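Local coordinates for protein branched-chain phosphotransacylase (Enterococcus faecalis, PDB 1YCO) that probably transfers branched-chain acyl groups between coenzyme A and inorganic phosphate, at residues Lys19-Glu24 with Leu29-Phe34; Glu60-Val65 with His81-Glu86; Val103-Leu108 with Thr113-Asp118; Pro125-Leu130 with Lys171-His176. All blocks are in the same frame, centred on the assembly; numbering follows the deposited sequence.

Interaction 1 of 4, residues Lys19-Glu24 with Leu29-Phe34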
loop_
_atom_site.group_PDB
_atom_site.type_symbol
_atom_site.label_atom_id
_atom_site.label_comp_id
_atom_site.label_asym_id
_atom_site.label_seq_id
_atom_site.Cartn_x
_atom_site.Cartn_y
_atom_site.Cartn_z
ATOM N N LYS A 19 25.142 -17.154 12.212
ATOM C CA LYS A 19 26.512 -16.854 11.819
ATOM C C LYS A 19 26.674 -15.360 11.533
ATOM O O LYS A 19 27.574 -14.700 12.073
ATOM C CB LYS A 19 26.914 -17.677 10.587
ATOM C CG LYS A 19 27.062 -19.159 10.881
ATOM C CD LYS A 19 27.651 -19.926 9.713
ATOM C CE LYS A 19 27.824 -21.410 10.069
ATOM N NZ LYS A 19 28.335 -22.246 8.928
ATOM N N LYS A 20 25.791 -14.828 10.693
ATOM C CA LYS A 20 25.833 -13.415 10.349
ATOM C C LYS A 20 25.742 -12.548 11.601
ATOM O O LYS A 20 26.549 -11.641 11.796
ATOM C CB LYS A 20 24.680 -13.067 9.401
ATOM C CG LYS A 20 24.674 -11.616 8.946
ATOM C CD LYS A 20 23.519 -11.351 7.990
ATOM C CE LYS A 20 23.498 -9.898 7.530
ATOM N NZ LYS A 20 24.765 -9.489 6.844
ATOM N N ALA A 21 24.762 -12.844 12.452
ATOM C CA ALA A 21 24.553 -12.091 13.680
ATOM C C ALA A 21 25.752 -12.129 14.614
ATOM O O ALA A 21 26.214 -11.086 15.074
ATOM C CB ALA A 21 23.319 -12.608 14.406
ATOM N N LEU A 22 26.249 -13.328 14.906
ATOM C CA LEU A 22 27.396 -13.460 15.800
ATOM C C LEU A 22 28.619 -12.754 15.218
ATOM O O LEU A 22 29.447 -12.232 15.963
ATOM C CB LEU A 22 27.711 -14.941 16.067
ATOM C CG LEU A 22 26.755 -15.694 17.009
ATOM C CD1 LEU A 22 27.160 -17.145 17.095
ATOM C CD2 LEU A 22 26.766 -15.054 18.397
ATOM N N LYS A 23 28.713 -12.718 13.892
ATOM C CA LYS A 23 29.837 -12.070 13.227
ATOM C C LYS A 23 29.798 -10.546 13.355
ATOM O O LYS A 23 30.796 -9.921 13.722
ATOM C CB LYS A 23 29.867 -12.454 11.747
ATOM C CG LYS A 23 31.172 -12.113 11.048
ATOM C CD LYS A 23 31.091 -12.375 9.547
ATOM C CE LYS A 23 30.601 -11.143 8.780
ATOM N NZ LYS A 23 29.339 -10.550 9.327
ATOM N N GLU A 24 28.643 -9.956 13.045
ATOM C CA GLU A 24 28.453 -8.502 13.104
ATOM C C GLU A 24 28.139 -7.977 14.498
ATOM O O GLU A 24 28.168 -6.767 14.737
ATOM C CB GLU A 24 27.328 -8.075 12.151
ATOM C CG GLU A 24 27.641 -8.299 10.669
ATOM C CD GLU A 24 26.537 -7.795 9.738
ATOM O OE1 GLU A 24 26.125 -6.616 9.864
ATOM O OE2 GLU A 24 26.095 -8.582 8.865
ATOM N N LEU A 29 26.187 -11.709 22.535
ATOM C CA LEU A 29 25.000 -12.348 21.982
ATOM C C LEU A 29 25.076 -13.854 22.189
ATOM O O LEU A 29 26.160 -14.434 22.178
ATOM C CB LEU A 29 24.898 -12.088 20.481
ATOM C CG LEU A 29 23.935 -11.033 19.936
ATOM C CD1 LEU A 29 23.960 -11.102 18.410
ATOM C CD2 LEU A 29 22.532 -11.284 20.456
ATOM N N GLN A 30 23.922 -14.486 22.359
ATOM C CA GLN A 30 23.856 -15.928 22.550
ATOM C C GLN A 30 22.572 -16.492 21.940
ATOM O O GLN A 30 21.515 -15.860 22.003
ATOM C CB GLN A 30 23.905 -16.254 24.043
ATOM C CG GLN A 30 23.620 -17.705 24.372
ATOM C CD GLN A 30 23.845 -18.019 25.839
ATOM O OE1 GLN A 30 23.154 -17.493 26.725
ATOM N NE2 GLN A 30 24.822 -18.877 26.106
ATOM N N PHE A 31 22.664 -17.685 21.362
ATOM C CA PHE A 31 21.509 -18.321 20.748
ATOM C C PHE A 31 21.207 -19.699 21.326
ATOM O O PHE A 31 22.103 -20.519 21.533
ATOM C CB PHE A 31 21.703 -18.443 19.231
ATOM C CG PHE A 31 21.764 -17.118 18.516
ATOM C CD1 PHE A 31 22.987 -16.501 18.255
ATOM C CD2 PHE A 31 20.593 -16.478 18.114
ATOM C CE1 PHE A 31 23.042 -15.269 17.602
ATOM C CE2 PHE A 31 20.642 -15.245 17.462
ATOM C CZ PHE A 31 21.869 -14.638 17.204
ATOM N N ILE A 32 19.929 -19.936 21.589
ATOM C CA ILE A 32 19.460 -21.198 22.128
ATOM C C ILE A 32 18.341 -21.646 21.197
ATOM O O ILE A 32 17.259 -21.063 21.180
ATOM C CB ILE A 32 18.935 -21.010 23.561
ATOM C CG1 ILE A 32 20.058 -20.458 24.431
ATOM C CG2 ILE A 32 18.430 -22.335 24.121
ATOM C CD1 ILE A 32 19.645 -20.154 25.847
ATOM N N VAL A 33 18.618 -22.684 20.419
ATOM C CA VAL A 33 17.665 -23.194 19.450
ATOM C C VAL A 33 16.958 -24.474 19.861
ATOM O O VAL A 33 17.588 -25.404 20.362
ATOM C CB VAL A 33 18.368 -23.474 18.109
ATOM C CG1 VAL A 33 17.364 -24.000 17.089
ATOM C CG2 VAL A 33 19.050 -22.211 17.608
ATOM N N PHE A 34 15.650 -24.522 19.621
ATOM C CA PHE A 34 14.842 -25.698 19.932
ATOM C C PHE A 34 14.254 -26.202 18.622
ATOM O O PHE A 34 13.753 -25.413 17.825
ATOM C CB PHE A 34 13.684 -25.346 20.872
ATOM C CG PHE A 34 14.090 -24.559 22.082
ATOM C CD1 PHE A 34 14.411 -23.212 21.972
ATOM C CD2 PHE A 34 14.114 -25.158 23.337
ATOM C CE1 PHE A 34 14.745 -22.465 23.097
ATOM C CE2 PHE A 34 14.448 -24.422 24.470
ATOM C CZ PHE A 34 14.763 -23.070 24.349
#
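Phe31 meets two consecutive residues of the helix with its ring. Ala21 CB approaches obliquely, 3.7 Å from Phe31 CZ, whereas Leu22 comes in at the edge, with Leu22 CG 3.8 Å from Phe31 CE1. The CD2 methyl of Leu22 lies in the ring plane and also packs 4.1 Å from Leu29 CB. Leu22 and Phe31 both hold CG anti to the carbonyl carbon (chi1 -74° and -65°), and their side chains slide past each other in opposite directions. Leu29 completes the contact by placing its CD1 4.0 Å from Ala21 O. No hydrogen bond crosses between the segments. This is the return leg of a beta-alpha-beta unit: helix 12-24 links strand 2-7 to strand 29-35 of the parallel sheet, and the two segment axes run 161° apart in direction. Further out, Phe31 also rests on Val4 and Trp46, while helix 259-274 supplies Phe263 against Ala21 and Met270 against Leu29. On the helix itself, Lys20 NZ makes a salt bridge of 2.6 Å to Glu24 OE2, meeting that oxygen nearly in line with its C-O bond. Lys20 NZ has a second carboxylate partner in Glu260, and its charge makes a cation-pi contact with Phe263.

Interaction 2 of 4, residues Glu60-Val65 with His81-Glu86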
loop_
_atom_site.group_PDB
_atom_site.type_symbol
_atom_site.label_atom_id
_atom_site.label_comp_id
_atom_site.label_asym_id
_atom_site.label_seq_id
_atom_site.Cartn_x
_atom_site.Cartn_y
_atom_site.Cartn_z
ATOM N N GLU A 60 8.809 -24.834 24.924
ATOM C CA GLU A 60 10.132 -24.666 25.495
ATOM C C GLU A 60 10.807 -23.344 25.105
ATOM O O GLU A 60 11.548 -22.758 25.904
ATOM C CB GLU A 60 10.995 -25.866 25.125
ATOM C CG GLU A 60 10.509 -27.138 25.805
ATOM C CD GLU A 60 11.517 -28.267 25.750
ATOM O OE1 GLU A 60 11.691 -28.858 24.663
ATOM O OE2 GLU A 60 12.144 -28.554 26.798
ATOM N N ALA A 61 10.535 -22.875 23.890
ATOM C CA ALA A 61 11.083 -21.609 23.400
ATOM C C ALA A 61 10.471 -20.439 24.170
ATOM O O ALA A 61 11.178 -19.547 24.651
ATOM C CB ALA A 61 10.788 -21.452 21.910
ATOM N N VAL A 62 9.144 -20.464 24.279
ATOM C CA VAL A 62 8.378 -19.429 24.969
ATOM C C VAL A 62 8.680 -19.429 26.462
ATOM O O VAL A 62 8.621 -18.389 27.114
ATOM C CB VAL A 62 6.856 -19.642 24.781
ATOM C CG1 VAL A 62 6.076 -18.584 25.549
ATOM C CG2 VAL A 62 6.501 -19.601 23.309
ATOM N N SER A 63 8.997 -20.602 27.001
ATOM C CA SER A 63 9.303 -20.723 28.421
ATOM C C SER A 63 10.563 -19.946 28.780
ATOM O O SER A 63 10.605 -19.224 29.780
ATOM C CB SER A 63 9.498 -22.192 28.793
ATOM O OG SER A 63 10.656 -22.344 29.608
ATOM N N LEU A 64 11.594 -20.122 27.961
ATOM C CA LEU A 64 12.878 -19.458 28.158
ATOM C C LEU A 64 12.728 -17.928 28.181
ATOM O O LEU A 64 13.536 -17.224 28.792
ATOM C CB LEU A 64 13.841 -19.868 27.045
ATOM C CG LEU A 64 15.335 -19.726 27.345
ATOM C CD1 LEU A 64 15.703 -20.715 28.443
ATOM C CD2 LEU A 64 16.136 -20.022 26.076
ATOM N N VAL A 65 11.689 -17.429 27.513
ATOM C CA VAL A 65 11.410 -15.998 27.462
ATOM C C VAL A 65 10.516 -15.590 28.631
ATOM O O VAL A 65 10.624 -14.468 29.136
ATOM C CB VAL A 65 10.720 -15.593 26.113
ATOM C CG1 VAL A 65 10.053 -14.237 26.242
ATOM C CG2 VAL A 65 11.755 -15.544 24.982
ATOM N N HIS A 81 0.579 -20.101 14.326
ATOM C CA HIS A 81 -0.535 -20.321 15.237
ATOM C C HIS A 81 -0.059 -21.109 16.470
ATOM O O HIS A 81 -0.434 -20.794 17.604
ATOM C CB HIS A 81 -1.644 -21.084 14.508
ATOM C CG HIS A 81 -2.860 -21.330 15.343
ATOM N ND1 HIS A 81 -3.764 -22.333 15.065
ATOM C CD2 HIS A 81 -3.320 -20.708 16.455
ATOM C CE1 HIS A 81 -4.726 -22.320 15.970
ATOM N NE2 HIS A 81 -4.481 -21.344 16.825
ATOM N N THR A 82 0.774 -22.123 16.238
ATOM C CA THR A 82 1.313 -22.964 17.311
ATOM C C THR A 82 2.095 -22.157 18.344
ATOM O O THR A 82 1.846 -22.277 19.541
ATOM C CB THR A 82 2.271 -24.050 16.763
ATOM O OG1 THR A 82 1.582 -24.882 15.823
ATOM C CG2 THR A 82 2.802 -24.912 17.895
ATOM N N LEU A 83 3.041 -21.346 17.874
ATOM C CA LEU A 83 3.870 -20.519 18.755
ATOM C C LEU A 83 3.067 -19.395 19.383
ATOM O O LEU A 83 3.198 -19.116 20.571
ATOM C CB LEU A 83 5.042 -19.913 17.974
ATOM C CG LEU A 83 5.922 -18.878 18.693
ATOM C CD1 LEU A 83 6.732 -19.557 19.792
ATOM C CD2 LEU A 83 6.859 -18.228 17.694
ATOM N N LEU A 84 2.231 -18.758 18.573
ATOM C CA LEU A 84 1.419 -17.642 19.042
ATOM C C LEU A 84 0.498 -18.085 20.168
ATOM O O LEU A 84 0.472 -17.477 21.241
ATOM C CB LEU A 84 0.602 -17.070 17.886
ATOM C CG LEU A 84 0.125 -15.629 18.064
ATOM C CD1 LEU A 84 1.334 -14.699 18.173
ATOM C CD2 LEU A 84 -0.740 -15.222 16.877
ATOM N N LYS A 85 -0.261 -19.148 19.918
ATOM C CA LYS A 85 -1.171 -19.671 20.932
ATOM C C LYS A 85 -0.344 -20.059 22.159
ATOM O O LYS A 85 -0.803 -19.970 23.305
ATOM C CB LYS A 85 -1.915 -20.911 20.416
ATOM C CG LYS A 85 -2.897 -21.499 21.438
ATOM C CD LYS A 85 -3.118 -22.993 21.236
ATOM C CE LYS A 85 -3.748 -23.316 19.885
ATOM N NZ LYS A 85 -3.886 -24.800 19.708
ATOM N N GLU A 86 0.886 -20.489 21.899
ATOM C CA GLU A 86 1.802 -20.898 22.948
ATOM C C GLU A 86 2.255 -19.746 23.851
ATOM O O GLU A 86 2.262 -19.879 25.077
ATOM C CB GLU A 86 3.025 -21.589 22.328
ATOM C CG GLU A 86 3.153 -23.051 22.711
ATOM C CD GLU A 86 3.380 -23.223 24.200
ATOM O OE1 GLU A 86 2.989 -24.280 24.750
ATOM O OE2 GLU A 86 3.960 -22.298 24.816
#
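Val62 pushes its CG2 methyl against Leu83, 3.5 Å from Leu83 CD1, and the same valine also packs on Glu86. Its two methyls share the work: CG1, anti to the backbone N (chi1 178°), comes to 4.1 Å from Glu86 O, while CG2 touches the leucine and lies 4.1 Å from Glu86 CB. The side chains of Leu83 and Glu86 each run slantwise to that of Val62. Glu86 is bent at chi2 (-64°), which turns one carboxylate oxygen, Glu86 OE2, toward the valine, 3.9 Å from Val62 CB. The two helices, 54-66 and 80-87, flank strand 72-75 in the chain, and that strand belongs to the parallel sheet; Leu83 reaches it through Lys75, and Val65 through Leu73. The contact is thus helix-to-helix packing beside an alpha/beta sheet, with the CA atoms of Val62 and Glu86 7.0 Å apart. Although the carboxylate of Glu86 is buried against a valine, it also has polar partners: OE2 accepts a weak hydrogen bond from His92 NE2, and OE1 forms a long, weak ion pair with Lys89 NZ. Ala58 and Gln59, one turn back on helix 54-66, also touch Glu86.

Interaction 3 of 4, residues Val103-Leu108 with Thr113-Asp118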
loop_
_atom_site.group_PDB
_atom_site.type_symbol
_atom_site.label_atom_id
_atom_site.label_comp_id
_atom_site.label_asym_id
_atom_site.label_seq_id
_atom_site.Cartn_x
_atom_site.Cartn_y
_atom_site.Cartn_z
ATOM N N VAL A 103 4.954 -3.877 14.759
ATOM C CA VAL A 103 5.606 -2.626 14.432
ATOM C C VAL A 103 6.846 -2.927 13.600
ATOM O O VAL A 103 7.627 -3.816 13.927
ATOM C CB VAL A 103 6.045 -1.867 15.707
ATOM C CG1 VAL A 103 6.938 -0.678 15.340
ATOM C CG2 VAL A 103 4.821 -1.388 16.476
ATOM N N ALA A 104 7.024 -2.156 12.536
ATOM C CA ALA A 104 8.156 -2.323 11.650
ATOM C C ALA A 104 8.975 -1.045 11.587
ATOM O O ALA A 104 8.443 0.066 11.725
ATOM C CB ALA A 104 7.679 -2.693 10.240
ATOM N N MET A 105 10.279 -1.207 11.388
ATOM C CA MET A 105 11.167 -0.059 11.239
ATOM C C MET A 105 11.563 -0.032 9.768
ATOM O O MET A 105 12.007 -1.039 9.217
ATOM C CB MET A 105 12.417 -0.181 12.121
ATOM C CG MET A 105 13.420 0.948 11.847
ATOM S SD MET A 105 14.203 1.674 13.293
ATOM C CE MET A 105 15.809 0.864 13.276
ATOM N N VAL A 106 11.384 1.122 9.144
ATOM C CA VAL A 106 11.694 1.308 7.727
ATOM C C VAL A 106 12.816 2.328 7.484
ATOM O O VAL A 106 12.778 3.442 8.000
ATOM C CB VAL A 106 10.447 1.795 6.950
ATOM C CG1 VAL A 106 10.714 1.771 5.459
ATOM C CG2 VAL A 106 9.239 0.935 7.298
ATOM N N GLU A 107 13.805 1.942 6.685
ATOM C CA GLU A 107 14.910 2.831 6.361
ATOM C C GLU A 107 14.977 3.033 4.848
ATOM O O GLU A 107 15.224 2.086 4.094
ATOM C CB GLU A 107 16.226 2.250 6.873
ATOM C CG GLU A 107 16.340 2.228 8.396
ATOM C CD GLU A 107 17.673 1.669 8.897
ATOM O OE1 GLU A 107 18.732 2.158 8.435
ATOM O OE2 GLU A 107 17.654 0.755 9.756
ATOM N N LEU A 108 14.748 4.267 4.411
ATOM C CA LEU A 108 14.782 4.599 2.993
ATOM C C LEU A 108 16.197 4.906 2.502
ATOM O O LEU A 108 17.078 5.239 3.296
ATOM C CB LEU A 108 13.855 5.773 2.716
ATOM C CG LEU A 108 12.382 5.437 2.953
ATOM C CD1 LEU A 108 11.557 6.703 2.777
ATOM C CD2 LEU A 108 11.927 4.349 1.991
ATOM N N THR A 113 13.764 7.742 7.741
ATOM C CA THR A 113 13.415 6.612 8.571
ATOM C C THR A 113 12.097 6.817 9.296
ATOM O O THR A 113 11.716 7.942 9.616
ATOM C CB THR A 113 14.503 6.364 9.617
ATOM O OG1 THR A 113 15.773 6.293 8.963
ATOM C CG2 THR A 113 14.249 5.062 10.357
ATOM N N PHE A 114 11.398 5.718 9.555
ATOM C CA PHE A 114 10.130 5.791 10.265
ATOM C C PHE A 114 9.565 4.431 10.635
ATOM O O PHE A 114 9.919 3.405 10.059
ATOM C CB PHE A 114 9.097 6.556 9.437
ATOM C CG PHE A 114 8.780 5.923 8.115
ATOM C CD1 PHE A 114 8.011 4.769 8.039
ATOM C CD2 PHE A 114 9.224 6.509 6.936
ATOM C CE1 PHE A 114 7.688 4.211 6.810
ATOM C CE2 PHE A 114 8.904 5.955 5.701
ATOM C CZ PHE A 114 8.134 4.806 5.638
ATOM N N LEU A 115 8.672 4.439 11.611
ATOM C CA LEU A 115 8.044 3.214 12.038
ATOM C C LEU A 115 6.710 3.080 11.307
ATOM O O LEU A 115 6.048 4.072 11.000
ATOM C CB LEU A 115 7.844 3.226 13.558
ATOM C CG LEU A 115 9.091 3.499 14.423
ATOM C CD1 LEU A 115 8.718 3.329 15.907
ATOM C CD2 LEU A 115 10.212 2.527 14.074
ATOM N N LEU A 116 6.364 1.843 10.987
ATOM C CA LEU A 116 5.121 1.521 10.313
ATOM C C LEU A 116 4.401 0.552 11.230
ATOM O O LEU A 116 4.994 -0.421 11.707
ATOM C CB LEU A 116 5.395 0.838 8.972
ATOM C CG LEU A 116 4.176 0.319 8.188
ATOM C CD1 LEU A 116 3.201 1.442 7.891
ATOM C CD2 LEU A 116 4.660 -0.324 6.898
ATOM N N THR A 117 3.129 0.791 11.496
ATOM C CA THR A 117 2.497 -0.146 12.372
ATOM C C THR A 117 1.157 -0.736 12.064
ATOM O O THR A 117 0.177 -0.094 11.660
ATOM C CB THR A 117 2.485 0.341 13.841
ATOM O OG1 THR A 117 1.716 -0.577 14.617
ATOM C CG2 THR A 117 1.904 1.717 13.959
ATOM N N ASP A 118 1.219 -2.036 12.287
ATOM C CA ASP A 118 0.189 -3.013 12.173
ATOM C C ASP A 118 -0.235 -3.527 10.829
ATOM O O ASP A 118 -1.336 -3.282 10.371
ATOM C CB ASP A 118 -0.995 -2.622 13.022
ATOM C CG ASP A 118 -1.381 -3.743 13.969
ATOM O OD1 ASP A 118 -2.378 -3.579 14.711
ATOM O OD2 ASP A 118 -0.676 -4.788 13.947
#
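Ala104 and Leu116 exchange both of their backbone hydrogen bonds: Ala104 N gives to Leu116 O at 2.8 Å, and Leu116 N returns the bond to Ala104 O at 2.8 Å. Two residues on, Val106 and Phe114 do the same, Val106 N to Phe114 O at 2.9 Å and Phe114 N to Val106 O at 3.1 Å. Between these hydrogen-bonded pairs, Met105 and Leu115 form a non-hydrogen-bonded pair whose backbone groups turn outward. Met105 bonds to Gly240, with Val103 to Thr242 and Glu107 to Lys238 along the same strand, and Leu115 bonds to Asp214 and Leu216. The hydroxyls are served close by: Thr113 OG1 bonds to Gly111 O, and Thr117 OG1 to His102 O. Asp118 is held by His102 N at OD2 and by Asn122 ND2 at OD1.

Apolar side chains fill both faces, although Glu107, beside Thr113, keeps a long, weak ion pair with Lys238. Phe114 has chi1 61°, which swings the ring alongside Val106, and Val106 CB sits over its face, 4.1 Å from the centroid, in a CH-pi contact. Leu108 CD1 adds an oblique touch, 4.0 Å from Phe114 CE2; Leu108 also packs on Phe234 of the second subunit. Ala104, Val106 and Leu116 look toward helix 221-234, while Val103, Met105, Leu115 and Thr117 look toward helices 259-274 and 127-143. With strand 238-244 on one flank and strand 215-217 on the other, this is an antiparallel beta hairpin built into a mixed sheet with helices on both faces.

Interaction 4 of 4, residues Pro125-Leu130 with Lys171-His176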
loop_
_atom_site.group_PDB
_atom_site.type_symbol
_atom_site.label_atom_id
_atom_site.label_comp_id
_atom_site.label_asym_id
_atom_site.label_seq_id
_atom_site.Cartn_x
_atom_site.Cartn_y
_atom_site.Cartn_z
ATOM N N PRO A 125 -8.574 -2.674 12.947
ATOM C CA PRO A 125 -8.706 -1.995 14.239
ATOM C C PRO A 125 -9.856 -0.993 14.381
ATOM O O PRO A 125 -10.142 -0.213 13.466
ATOM C CB PRO A 125 -7.349 -1.322 14.408
ATOM C CG PRO A 125 -6.420 -2.237 13.678
ATOM C CD PRO A 125 -7.193 -2.565 12.439
ATOM N N THR A 126 -10.502 -1.036 15.541
ATOM C CA THR A 126 -11.577 -0.112 15.894
ATOM C C THR A 126 -10.867 1.079 16.531
ATOM O O THR A 126 -9.649 1.078 16.666
ATOM C CB THR A 126 -12.505 -0.687 16.980
ATOM O OG1 THR A 126 -11.722 -1.043 18.129
ATOM C CG2 THR A 126 -13.241 -1.910 16.468
ATOM N N GLN A 127 -11.624 2.077 16.959
ATOM C CA GLN A 127 -11.009 3.239 17.566
ATOM C C GLN A 127 -10.200 2.884 18.813
ATOM O O GLN A 127 -9.122 3.430 19.044
ATOM C CB GLN A 127 -12.076 4.264 17.919
ATOM C CG GLN A 127 -11.555 5.446 18.710
ATOM C CD GLN A 127 -12.621 6.492 18.930
ATOM O OE1 GLN A 127 -13.795 6.261 18.631
ATOM N NE2 GLN A 127 -12.225 7.650 19.460
ATOM N N ALA A 128 -10.723 1.968 19.620
ATOM C CA ALA A 128 -10.041 1.576 20.847
ATOM C C ALA A 128 -8.728 0.862 20.518
ATOM O O ALA A 128 -7.693 1.111 21.136
ATOM C CB ALA A 128 -10.945 0.677 21.681
ATOM N N THR A 129 -8.797 -0.025 19.535
ATOM C CA THR A 129 -7.642 -0.778 19.092
ATOM C C THR A 129 -6.560 0.108 18.470
ATOM O O THR A 129 -5.359 -0.040 18.756
ATOM C CB THR A 129 -8.054 -1.828 18.076
ATOM O OG1 THR A 129 -9.066 -2.658 18.652
ATOM C CG2 THR A 129 -6.854 -2.679 17.668
ATOM N N LEU A 130 -6.991 1.033 17.624
ATOM C CA LEU A 130 -6.062 1.930 16.958
ATOM C C LEU A 130 -5.364 2.746 18.036
ATOM O O LEU A 130 -4.157 2.957 17.969
ATOM C CB LEU A 130 -6.816 2.838 15.971
ATOM C CG LEU A 130 -6.129 3.335 14.687
ATOM C CD1 LEU A 130 -5.050 4.316 15.031
ATOM C CD2 LEU A 130 -5.571 2.164 13.885
ATOM N N LYS A 171 -9.757 11.007 12.416
ATOM C CA LYS A 171 -10.246 12.174 13.135
ATOM C C LYS A 171 -10.599 11.862 14.595
ATOM O O LYS A 171 -10.339 12.675 15.474
ATOM C CB LYS A 171 -11.468 12.766 12.423
ATOM C CG LYS A 171 -12.068 13.968 13.146
ATOM C CD LYS A 171 -13.330 14.488 12.460
ATOM C CE LYS A 171 -14.443 13.437 12.432
ATOM N NZ LYS A 171 -14.794 12.943 13.801
ATOM N N GLU A 172 -11.184 10.694 14.859
ATOM C CA GLU A 172 -11.547 10.359 16.234
ATOM C C GLU A 172 -10.341 10.083 17.120
ATOM O O GLU A 172 -10.272 10.558 18.250
ATOM C CB GLU A 172 -12.463 9.148 16.277
ATOM C CG GLU A 172 -13.761 9.319 15.545
ATOM C CD GLU A 172 -14.509 8.010 15.470
ATOM O OE1 GLU A 172 -13.841 6.979 15.237
ATOM O OE2 GLU A 172 -15.751 8.004 15.643
ATOM N N VAL A 173 -9.394 9.311 16.601
ATOM C CA VAL A 173 -8.186 8.962 17.339
ATOM C C VAL A 173 -7.369 10.229 17.581
ATOM O O VAL A 173 -6.698 10.372 18.604
ATOM C CB VAL A 173 -7.352 7.928 16.539
ATOM C CG1 VAL A 173 -6.082 7.552 17.296
ATOM C CG2 VAL A 173 -8.198 6.682 16.282
ATOM N N THR A 174 -7.425 11.152 16.629
ATOM C CA THR A 174 -6.713 12.417 16.761
ATOM C C THR A 174 -7.307 13.173 17.954
ATOM O O THR A 174 -6.583 13.621 18.846
ATOM C CB THR A 174 -6.859 13.277 15.481
ATOM O OG1 THR A 174 -6.249 12.599 14.377
ATOM C CG2 THR A 174 -6.193 14.637 15.666
ATOM N N ALA A 175 -8.632 13.303 17.962
ATOM C CA ALA A 175 -9.339 13.996 19.040
ATOM C C ALA A 175 -8.952 13.408 20.397
ATOM O O ALA A 175 -8.773 14.139 21.366
ATOM C CB ALA A 175 -10.857 13.887 18.831
ATOM N N HIS A 176 -8.827 12.085 20.447
ATOM C CA HIS A 176 -8.464 11.392 21.671
ATOM C C HIS A 176 -7.099 11.801 22.196
ATOM O O HIS A 176 -6.904 11.933 23.408
ATOM C CB HIS A 176 -8.445 9.886 21.453
ATOM C CG HIS A 176 -7.934 9.122 22.631
ATOM N ND1 HIS A 176 -8.765 8.647 23.623
ATOM C CD2 HIS A 176 -6.670 8.818 23.017
ATOM C CE1 HIS A 176 -8.032 8.088 24.572
ATOM N NE2 HIS A 176 -6.760 8.181 24.229
#
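The amide of Gln127 and the carboxylate of Glu172 lie nearly parallel, their planes 22° apart, although the two side chains cross at about a right angle. One face of the amide carries the glutamate: Glu172 CB is 3.5 Å from Gln127 NE2, and Glu172 OE1 is 3.5 Å from Gln127 OE1. With CG anti to the backbone N (chi1 173°) and the chain straight beyond it, Gln127 extends across to the other helix and brings its amide flat against the glutamate. At its stem, Gln127 CG passes 4.3 Å from Val173 CG2. Deeper in, Leu130 CD1 packs against the fork of the valine, 4.1 Å from Val173 CG1, and both residues rest on Leu153 of the strand beneath. These are the first turn of helix 127-143 and the C-terminal half of helix 165-177, both packed on strand 150-154 of the mixed sheet. Thr126 is the N-cap residue of the first helix, and its OG1 shares a hydrogen bond of 3.2 Å with Thr129 OG1, either hydroxyl being able to donate.

No hydrogen bond joins the two segments. The two modelled oxygens that face each other are both acceptors, so this polar outer part probably adds little attraction beyond van der Waals contact between the facing flat groups, and cohesion probably comes from such contact throughout, including Leu130 and the stem of Gln127 on Val173.

Interactions 1 and 2 belong to the parallel-sheet half of the chain and touch directly, through Ile32 and Phe34 of strand 29-35 packing on helix 54-66. Interactions 3 and 4 belong to the mixed-sheet half, where strand 113-117 leads on to helix 127-143. Interaction 3, whose centre lies about 8 Å from the centre of the chain, is the most central and the one bonded backbone to backbone; the other three, with centres 18 to 20 Å from it, are held by packing, with no hydrogen bond between their segments. Interaction 2 is buried, yet includes a carboxylate, whereas interactions 1 and 4 are partly buried, with charged or amide groups toward the outside. Interactions 1 and 4 lie about 40 Å apart between centres.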